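Long-range contacts in ORC1-type DNA replication protein 2 (Aeropyrum pernix, PDB 1W5S), which binds DNA and ATP and takes part in regulating DNA replication, joining an AAA+ ATPase domain to a C-terminal winged-helix domain: residues 23-28 against 224-229; 267-272 against 287-292. One frame throughout, in Å; residues are numbered along the deposited sequence.

Interaction 1. Residues 23-28 against 224-229. With ADP (adenosine-5'-diphosphate), chain E.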
loop_
_atom_site.group_PDB
_atom_site.type_symbol
_atom_site.label_atom_id
_atom_site.label_comp_id
_atom_site.label_asym_id
_atom_site.label_seq_id
_atom_site.Cartn_x
_atom_site.Cartn_y
_atom_site.Cartn_z
ATOM N N GLU A 23 -0.960 13.818 -15.209
ATOM C CA GLU A 23 0.321 13.132 -15.436
ATOM C C GLU A 23 1.096 12.886 -14.135
ATOM O O GLU A 23 1.005 13.671 -13.196
ATOM C CB GLU A 23 1.194 13.968 -16.367
ATOM C CG GLU A 23 0.687 14.032 -17.848
ATOM C CD GLU A 23 1.843 14.305 -18.833
ATOM O OE1 GLU A 23 2.728 13.386 -18.957
ATOM O OE2 GLU A 23 1.865 15.424 -19.459
ATOM N N LEU A 24 1.883 11.821 -14.077
ATOM C CA LEU A 24 2.714 11.578 -12.931
ATOM C C LEU A 24 4.063 12.225 -13.161
ATOM O O LEU A 24 4.496 12.285 -14.283
ATOM C CB LEU A 24 2.882 10.079 -12.665
ATOM C CG LEU A 24 1.634 9.357 -12.173
ATOM C CD1 LEU A 24 1.955 7.929 -11.986
ATOM C CD2 LEU A 24 1.056 9.933 -10.870
ATOM N N ARG A 25 4.699 12.761 -12.122
ATOM C CA ARG A 25 6.026 13.334 -12.261
ATOM C C ARG A 25 7.017 12.627 -11.386
ATOM O O ARG A 25 8.224 12.925 -11.437
ATOM C CB ARG A 25 6.041 14.827 -11.939
ATOM C CG ARG A 25 5.285 15.665 -12.933
ATOM C CD ARG A 25 5.325 17.132 -12.537
ATOM N NE ARG A 25 4.621 17.969 -13.481
ATOM C CZ ARG A 25 4.475 19.294 -13.384
ATOM N NH1 ARG A 25 4.951 19.995 -12.345
ATOM N NH2 ARG A 25 3.825 19.929 -14.336
ATOM N N VAL A 26 6.536 11.700 -10.575
ATOM C CA VAL A 26 7.420 10.958 -9.694
ATOM C C VAL A 26 7.370 9.439 -9.941
ATOM O O VAL A 26 8.390 8.730 -9.750
ATOM C CB VAL A 26 7.153 11.273 -8.198
ATOM C CG1 VAL A 26 7.948 10.334 -7.319
ATOM C CG2 VAL A 26 7.551 12.717 -7.860
ATOM N N ARG A 27 6.226 8.908 -10.310
ATOM C CA ARG A 27 6.172 7.446 -10.482
ATOM C C ARG A 27 6.009 7.131 -11.983
ATOM O O ARG A 27 5.525 6.075 -12.356
ATOM C CB ARG A 27 4.919 6.881 -9.756
ATOM C CG ARG A 27 4.942 6.956 -8.230
ATOM C CD ARG A 27 6.018 6.147 -7.630
ATOM N NE ARG A 27 5.762 5.855 -6.211
ATOM C CZ ARG A 27 6.743 5.604 -5.341
ATOM N NH1 ARG A 27 8.031 5.660 -5.769
ATOM N NH2 ARG A 27 6.470 5.345 -4.051
ATOM N N ARG A 28 6.396 8.118 -12.789
ATOM C CA ARG A 28 5.722 8.473 -14.065
ATOM C C ARG A 28 6.166 7.570 -15.171
ATOM O O ARG A 28 5.367 7.172 -16.072
ATOM C CB ARG A 28 6.047 9.933 -14.440
ATOM C CG ARG A 28 7.351 10.200 -15.226
ATOM C CD ARG A 28 8.515 10.875 -14.394
ATOM N NE ARG A 28 8.893 10.184 -13.135
ATOM C CZ ARG A 28 9.632 9.070 -13.040
ATOM N NH1 ARG A 28 10.056 8.434 -14.122
ATOM N NH2 ARG A 28 9.903 8.559 -11.850
ATOM N N LEU A 224 4.207 18.140 -4.465
ATOM C CA LEU A 224 3.549 19.352 -3.941
ATOM C C LEU A 224 3.527 20.466 -4.987
ATOM O O LEU A 224 2.498 21.078 -5.254
ATOM C CB LEU A 224 4.242 19.823 -2.669
ATOM C CG LEU A 224 4.166 18.971 -1.384
ATOM C CD1 LEU A 224 5.081 19.523 -0.345
ATOM C CD2 LEU A 224 2.783 18.968 -0.887
ATOM N N GLU A 225 4.672 20.679 -5.602
ATOM C CA GLU A 225 4.799 21.642 -6.685
ATOM C C GLU A 225 3.673 21.457 -7.735
ATOM O O GLU A 225 3.102 22.408 -8.214
ATOM C CB GLU A 225 6.216 21.555 -7.346
ATOM C CG GLU A 225 6.523 22.816 -8.132
ATOM C CD GLU A 225 7.700 22.753 -9.091
ATOM O OE1 GLU A 225 8.376 23.780 -9.172
ATOM O OE2 GLU A 225 7.928 21.744 -9.786
ATOM N N GLN A 226 3.379 20.211 -8.099
ATOM C CA GLN A 226 2.446 19.938 -9.201
ATOM C C GLN A 226 1.008 20.260 -8.733
ATOM O O GLN A 226 0.160 20.764 -9.494
ATOM C CB GLN A 226 2.592 18.482 -9.654
ATOM C CG GLN A 226 1.414 17.965 -10.480
ATOM C CD GLN A 226 1.574 16.524 -10.899
ATOM O OE1 GLN A 226 1.790 15.621 -10.056
ATOM N NE2 GLN A 226 1.431 16.280 -12.204
ATOM N N ARG A 227 0.749 19.940 -7.466
ATOM C CA ARG A 227 -0.539 20.283 -6.863
ATOM C C ARG A 227 -0.693 21.805 -6.732
ATOM O O ARG A 227 -1.773 22.346 -6.918
ATOM C CB ARG A 227 -0.630 19.665 -5.476
ATOM C CG ARG A 227 -0.582 18.203 -5.474
ATOM C CD ARG A 227 -1.719 17.574 -6.205
ATOM N NE ARG A 227 -1.522 16.143 -6.212
ATOM C CZ ARG A 227 -2.347 15.252 -5.705
ATOM N NH1 ARG A 227 -3.507 15.605 -5.254
ATOM N NH2 ARG A 227 -2.047 13.975 -5.775
ATOM N N ALA A 228 0.397 22.469 -6.364
ATOM C CA ALA A 228 0.404 23.912 -6.335
ATOM C C ALA A 228 0.097 24.427 -7.714
ATOM O O ALA A 228 -0.888 25.126 -7.842
ATOM C CB ALA A 228 1.726 24.473 -5.805
ATOM N N GLU A 229 0.870 24.064 -8.736
ATOM C CA GLU A 229 0.616 24.543 -10.137
ATOM C C GLU A 229 -0.829 24.320 -10.611
ATOM O O GLU A 229 -1.426 25.172 -11.258
ATOM C CB GLU A 229 1.542 23.835 -11.156
ATOM C CG GLU A 229 2.993 24.343 -11.256
ATOM C CD GLU A 229 3.951 23.349 -11.984
ATOM O OE1 GLU A 229 5.178 23.492 -11.877
ATOM O OE2 GLU A 229 3.484 22.422 -12.687
HETATM P PB ADP E . -0.931 4.725 -0.582
HETATM O O1B ADP E . -1.436 4.930 0.822
HETATM O O2B ADP E . 0.435 4.048 -0.636
HETATM O O3B ADP E . -1.968 3.969 -1.443
HETATM P PA ADP E . -1.873 6.962 -2.215
HETATM O O1A ADP E . -3.181 6.883 -1.503
HETATM O O2A ADP E . -1.679 6.463 -3.629
HETATM O O3A ADP E . -0.765 6.199 -1.208
HETATM O "O5'" ADP E . -1.321 8.489 -2.138
HETATM C "C5'" ADP E . -1.486 9.366 -1.000
HETATM C "C4'" ADP E . -1.709 10.767 -1.483
HETATM O "O4'" ADP E . -0.528 11.234 -2.164
HETATM C "C3'" ADP E . -2.826 10.890 -2.507
HETATM O "O3'" ADP E . -3.385 12.186 -2.473
HETATM C "C2'" ADP E . -2.127 10.736 -3.873
HETATM O "O2'" ADP E . -2.809 11.442 -4.939
HETATM C "C1'" ADP E . -0.782 11.424 -3.572
HETATM N N9 ADP E . 0.260 10.862 -4.454
HETATM C C8 ADP E . 0.946 9.735 -4.180
HETATM N N7 ADP E . 1.826 9.463 -5.126
HETATM C C5 ADP E . 1.743 10.427 -6.027
HETATM C C6 ADP E . 2.423 10.676 -7.291
HETATM N N6 ADP E . 3.368 9.785 -7.697
HETATM N N1 ADP E . 2.098 11.798 -7.984
HETATM C C2 ADP E . 1.111 12.630 -7.510
HETATM N N3 ADP E . 0.444 12.406 -6.347
HETATM C C4 ADP E . 0.709 11.361 -5.585
HETATM O O HOH W 1 3.137 13.388 -9.927
HETATM O O HOH W 2 6.462 19.310 -10.066
#
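Glu225, the first residue of 224-229 to meet the loop 23-28, does so at a remove. Its OE2 lies 4.3 Å from Arg25 NH1, too far for a salt bridge, and a water spans the gap by accepting from NH1 and donating to OE2. Gln226 then reaches straight across to the loop. With CG anti to its backbone N and the chain extended, its amide comes up to the backbone of 23-28 and uses both ends: NE2 donates to Glu23 O at 2.8 Å in a fairly straight bond (161°), while OE1 accepts from a water that in turn accepts from Arg25 N. A glutamine suits this buried place because one flat group serves a carbonyl and, through water, an N-H. Its CG also lies over one face of the Arg25 guanidinium, whose plane is 22° from that of the amide. Arg227 turns to the nucleotide instead, NH2 donating to ADP O2' at 2.8 Å and to N3 at 3.0 Å, so that it reads sugar and base together. Leu24 CD2 touches the adenine at N1, 3.6 Å off. One turn after Glu225, Glu229 receives the extended Arg25 chain: NH1 and NH2 both grip OE2, at 2.9 and 3.0 Å, with guanidinium and carboxylate planes 61° apart. Were Glu229 replaced by alanine, the Arg25 guanidinium would probably lose its salt-bridge mate and be freer to turn toward solvent. The loop leads into helix 29-43 and rests through Leu24 on helix 65-82, which follows the P-loop, while helix 217-231 of the lid backs onto helix 259-275 through Leu224; the adenine is thus held where the lid meets the ATPase core.

Interaction 2. Residues 267-272 against 287-292; sequences KMACEM and RKAVSE
Ala289 and Ala269 bring the two helices together, their CB atoms 3.9 Å apart. The small methyl of Ala289 points at helix 259-275 and settles beside the backbone, 3.7 Å from Ala269 N; Met268 CB is close by as well. With an alanine on each side, no branch or long chain stands between the helices here, and the axes of the short segments pass at 8.4 Å with their directions 128° apart. This is the tight, buried part of the contact, and it is wholly apolar: no hydrogen bond crosses between the segments.

Flanking the alanines, partly exposed methionines make the packing. Met268 and Met272, one turn apart, both set CG anti to the carbonyl carbon, but their ends differ. Met268 bends at its last torsion (chi3 49°), which carries CE to Glu292 CG at 3.6 Å, so the methyl meets the aliphatic part of the glutamate. Met272 stays extended (chi3 -153°) and lays its CE against Ala289 CA at 3.8 Å. Methionine suits such a place, since an unbranched, flexible thioether can either bend, as Met268 does, or stay extended, as Met272 does, to lay its methyl on the neighbour. The solvent side is looser. Glu292 comes at Met272 from the opposite direction, its carboxylate reaching the Met272 methyl through OE2, 3.4 Å from CE. Lys288 adds little more than its CG, 4.2 Å from Met272 SD, and its amine leads away.

Across helix 283-292, Val290 faces helix 239-249, and Cys270 of the partner helix packs on Leu232 and Leu281. Two helices crossing at small residues, with methionine and glutamate side chains along the flank, are consistent with the helical lid of the Cdc6/ORC family of AAA+ ATPases.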
loop_
_atom_site.group_PDB
_atom_site.type_symbol
_atom_site.label_atom_id
_atom_site.label_comp_id
_atom_site.label_asym_id
_atom_site.label_seq_id
_atom_site.Cartn_x
_atom_site.Cartn_y
_atom_site.Cartn_z
ATOM N N LYS A 267 -2.648 21.706 1.924
ATOM C CA LYS A 267 -4.075 22.050 1.949
ATOM C C LYS A 267 -4.467 22.875 3.206
ATOM O O LYS A 267 -5.081 23.938 3.100
ATOM C CB LYS A 267 -4.897 20.771 1.830
ATOM C CG LYS A 267 -6.389 20.952 1.619
ATOM C CD LYS A 267 -7.139 19.652 2.041
ATOM C CE LYS A 267 -8.597 19.881 2.348
ATOM N NZ LYS A 267 -8.850 20.444 3.763
ATOM N N MET A 268 -4.118 22.359 4.375
ATOM C CA MET A 268 -4.422 22.980 5.652
ATOM C C MET A 268 -3.862 24.407 5.785
ATOM O O MET A 268 -4.568 25.312 6.229
ATOM C CB MET A 268 -3.877 22.145 6.808
ATOM C CG MET A 268 -4.647 20.853 7.185
ATOM S SD MET A 268 -3.801 19.947 8.574
ATOM C CE MET A 268 -3.562 21.357 9.749
ATOM N N ALA A 269 -2.613 24.594 5.395
ATOM C CA ALA A 269 -2.004 25.910 5.417
ATOM C C ALA A 269 -2.765 26.896 4.526
ATOM O O ALA A 269 -2.944 28.088 4.908
ATOM C CB ALA A 269 -0.564 25.843 5.031
ATOM N N CYS A 270 -3.207 26.415 3.369
ATOM C CA CYS A 270 -3.979 27.241 2.409
ATOM C C CYS A 270 -5.306 27.660 2.976
ATOM O O CYS A 270 -5.729 28.791 2.798
ATOM C CB CYS A 270 -4.204 26.544 1.066
ATOM S SG CYS A 270 -2.699 26.355 0.123
ATOM N N GLU A 271 -5.950 26.766 3.690
ATOM C CA GLU A 271 -7.210 27.121 4.276
ATOM C C GLU A 271 -7.057 27.839 5.598
ATOM O O GLU A 271 -8.000 28.422 6.060
ATOM C CB GLU A 271 -8.172 25.916 4.362
ATOM C CG GLU A 271 -7.598 24.668 4.976
ATOM C CD GLU A 271 -8.527 23.443 4.899
ATOM O OE1 GLU A 271 -9.383 23.329 3.997
ATOM O OE2 GLU A 271 -8.331 22.559 5.758
ATOM N N MET A 272 -5.873 27.875 6.187
ATOM C CA MET A 272 -5.663 28.789 7.324
ATOM C C MET A 272 -5.463 30.233 6.815
ATOM O O MET A 272 -5.907 31.180 7.439
ATOM C CB MET A 272 -4.491 28.360 8.205
ATOM C CG MET A 272 -4.710 27.168 9.123
ATOM S SD MET A 272 -3.026 26.725 9.676
ATOM C CE MET A 272 -3.082 24.963 10.061
ATOM N N ARG A 287 4.374 25.948 8.555
ATOM C CA ARG A 287 4.951 25.271 9.711
ATOM C C ARG A 287 3.862 24.968 10.720
ATOM O O ARG A 287 3.920 23.950 11.361
ATOM C CB ARG A 287 6.141 26.028 10.362
ATOM C CG ARG A 287 7.433 25.862 9.527
ATOM C CD ARG A 287 8.620 26.598 10.105
ATOM N NE ARG A 287 8.312 28.017 10.294
ATOM C CZ ARG A 287 8.770 29.002 9.532
ATOM N NH1 ARG A 287 9.677 28.753 8.571
ATOM N NH2 ARG A 287 8.364 30.248 9.769
ATOM N N LYS A 288 2.855 25.825 10.821
ATOM C CA LYS A 288 1.742 25.521 11.713
ATOM C C LYS A 288 1.007 24.244 11.285
ATOM O O LYS A 288 0.737 23.345 12.129
ATOM C CB LYS A 288 0.791 26.686 11.829
ATOM C CG LYS A 288 -0.248 26.461 12.856
ATOM C CD LYS A 288 -0.527 27.702 13.620
ATOM C CE LYS A 288 0.381 27.735 14.923
ATOM N NZ LYS A 288 0.441 29.018 15.643
ATOM N N ALA A 289 0.784 24.131 9.975
ATOM C CA ALA A 289 0.113 23.000 9.388
ATOM C C ALA A 289 0.922 21.761 9.539
ATOM O O ALA A 289 0.414 20.772 10.023
ATOM C CB ALA A 289 -0.198 23.259 7.909
ATOM N N VAL A 290 2.191 21.801 9.153
ATOM C CA VAL A 290 3.081 20.668 9.361
ATOM C C VAL A 290 3.030 20.176 10.806
ATOM O O VAL A 290 3.143 18.973 11.065
ATOM C CB VAL A 290 4.526 21.021 9.015
ATOM C CG1 VAL A 290 5.482 20.002 9.558
ATOM C CG2 VAL A 290 4.730 21.128 7.527
ATOM N N SER A 291 2.874 21.116 11.731
ATOM C CA SER A 291 2.950 20.849 13.152
ATOM C C SER A 291 1.652 20.240 13.716
ATOM O O SER A 291 1.730 19.335 14.549
ATOM C CB SER A 291 3.301 22.134 13.902
ATOM O OG SER A 291 2.587 22.218 15.131
ATOM N N GLU A 292 0.467 20.744 13.338
ATOM C CA GLU A 292 -0.744 20.067 13.808
ATOM C C GLU A 292 -1.218 18.929 12.953
ATOM O O GLU A 292 -2.188 18.284 13.285
ATOM C CB GLU A 292 -1.891 21.003 14.135
ATOM C CG GLU A 292 -2.306 21.994 13.106
ATOM C CD GLU A 292 -2.927 23.176 13.797
ATOM O OE1 GLU A 292 -2.560 23.385 15.007
ATOM O OE2 GLU A 292 -3.796 23.856 13.167
#

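Overall arrangement
Both contacts involve the helical lid, but they join it to different things. Interaction 1 is a surface contact between the lid and a loop that enters the ATPase core, and it is polar: charges, an amide and waters do the joining, beside the bound ADP. Interaction 2, partly buried and within the helical bundle itself, relies on alanine and methionine, away from the annotated sites. They share no helix, yet helix 259-275 links them, since Leu224 and Arg227 of interaction 1 touch it through Ile263, a little before the turns used in interaction 2. Their centres are 20 Å apart and their nearest atoms about 7 Å, without touching.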